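Local coordinates for bifunctional protein PutA (Bdellovibrio bacteriovorus, PDB 5UR2) that probably oxidises proline with its flavin-bearing barrel domain and then the resulting glutamate semialdehyde to glutamate with NAD+, at residues K563-M568 against M680-A684. Residues are numbered along the deposited sequence.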
# COMPACT_ATOMS: atom_id res chain seq x y z
N LYS B 563 17.52 -16.23 7.25
CA LYS B 563 18.44 -17.13 7.91
C LYS B 563 18.47 -16.85 9.41
O LYS B 563 18.50 -17.79 10.21
CB LYS B 563 19.85 -17.01 7.31
CG LYS B 563 20.78 -18.16 7.73
CD LYS B 563 22.15 -18.07 7.04
CE LYS B 563 23.11 -19.18 7.50
NZ LYS B 563 24.51 -18.94 7.04
N LEU B 564 18.41 -15.57 9.80
CA LEU B 564 18.32 -15.23 11.21
C LEU B 564 17.11 -15.91 11.86
O LEU B 564 17.22 -16.50 12.94
CB LEU B 564 18.24 -13.71 11.38
CG LEU B 564 18.00 -13.20 12.80
CD1 LEU B 564 19.10 -13.71 13.71
CD2 LEU B 564 17.88 -11.66 12.87
N ALA B 565 15.95 -15.86 11.20
CA ALA B 565 14.75 -16.53 11.71
C ALA B 565 14.95 -18.03 11.84
O ALA B 565 14.48 -18.65 12.80
CB ALA B 565 13.56 -16.24 10.79
N ASP B 566 15.65 -18.65 10.88
CA ASP B 566 15.91 -20.08 10.97
C ASP B 566 16.81 -20.41 12.14
O ASP B 566 16.58 -21.39 12.84
CB ASP B 566 16.55 -20.59 9.68
CG ASP B 566 15.63 -20.46 8.48
OD1 ASP B 566 14.40 -20.42 8.66
OD2 ASP B 566 16.14 -20.36 7.37
N ILE B 567 17.83 -19.57 12.38
CA ILE B 567 18.70 -19.80 13.52
C ILE B 567 17.93 -19.65 14.82
O ILE B 567 18.06 -20.47 15.74
CB ILE B 567 19.91 -18.86 13.44
CG1 ILE B 567 20.83 -19.32 12.30
CG2 ILE B 567 20.63 -18.75 14.79
CD1 ILE B 567 21.82 -18.26 11.86
N MET B 568 17.07 -18.62 14.91
CA MET B 568 16.20 -18.48 16.07
C MET B 568 15.34 -19.73 16.26
O MET B 568 15.13 -20.19 17.39
CB MET B 568 15.29 -17.26 15.94
CG MET B 568 15.95 -15.90 16.10
SD MET B 568 14.68 -14.62 15.72
CE MET B 568 15.63 -13.13 16.08
N MET B 680 23.62 -14.51 16.81
CA MET B 680 22.86 -15.09 15.72
C MET B 680 22.96 -14.23 14.47
O MET B 680 23.07 -14.75 13.35
CB MET B 680 21.39 -15.27 16.14
CG MET B 680 21.17 -16.18 17.34
SD MET B 680 19.43 -16.59 17.66
CE MET B 680 18.76 -15.05 18.27
N ILE B 681 22.97 -12.91 14.65
CA ILE B 681 23.17 -12.01 13.52
C ILE B 681 24.51 -12.28 12.86
O ILE B 681 24.60 -12.43 11.64
CB ILE B 681 23.04 -10.54 13.98
CG1 ILE B 681 21.56 -10.16 14.13
CG2 ILE B 681 23.76 -9.58 13.05
CD1 ILE B 681 21.34 -8.91 14.93
N GLN B 682 25.56 -12.44 13.67
CA GLN B 682 26.86 -12.78 13.11
C GLN B 682 26.82 -14.14 12.43
O GLN B 682 27.38 -14.31 11.34
CB GLN B 682 27.94 -12.77 14.20
CG GLN B 682 28.22 -11.36 14.77
CD GLN B 682 29.34 -11.36 15.81
OE1 GLN B 682 29.11 -11.64 16.98
NE2 GLN B 682 30.54 -11.02 15.39
N GLU B 683 26.15 -15.13 13.05
CA GLU B 683 26.10 -16.45 12.43
C GLU B 683 25.29 -16.44 11.14
O GLU B 683 25.64 -17.13 10.17
CB GLU B 683 25.53 -17.48 13.42
CG GLU B 683 25.60 -18.88 12.85
CD GLU B 683 24.87 -19.92 13.69
OE1 GLU B 683 24.49 -19.63 14.85
OE2 GLU B 683 24.65 -21.03 13.16
N ALA B 684 24.23 -15.64 11.08
CA ALA B 684 23.43 -15.56 9.87
C ALA B 684 24.24 -15.00 8.70
O ALA B 684 23.93 -15.28 7.53
CB ALA B 684 22.19 -14.70 10.11
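Small side chains let helices approach closely while apolar ones fill the rest of the interface, and residues 680-684 against 563-568, with no hydrogen bond between them, illustrate the principle. Met680 fills the gap at one end: its CG lies 3.7 Å from Ile567 CG2, its CE 3.7 Å from Met568 CG, and its CB 3.7 Å from Leu564 CD1. Ile681 points its CA-to-CB bond away, yet its CG1 still comes within 4.2 Å of Leu564 CD2. Glu683 lies at the exposed margin, where its CD sits 3.9 Å from Ile567 CD1 and its carboxylate forms a salt bridge with Arg570. Ala684 permits the closest backbone approach, 5.3 Å from its CA to Leu564 CA; its CB packs 4.0 Å from Ile567 CD1 and 4.3 Å from Leu564 CB. The segment axes approach to 8.9 Å, their N-to-C directions 124° apart. The contact sets helix 554-570 against helix 671-684, the crossover helix of a beta-alpha-beta unit joining parallel strands 661-665 and 691-693 in the Rossmann-type sheet of the aldehyde dehydrogenase fold.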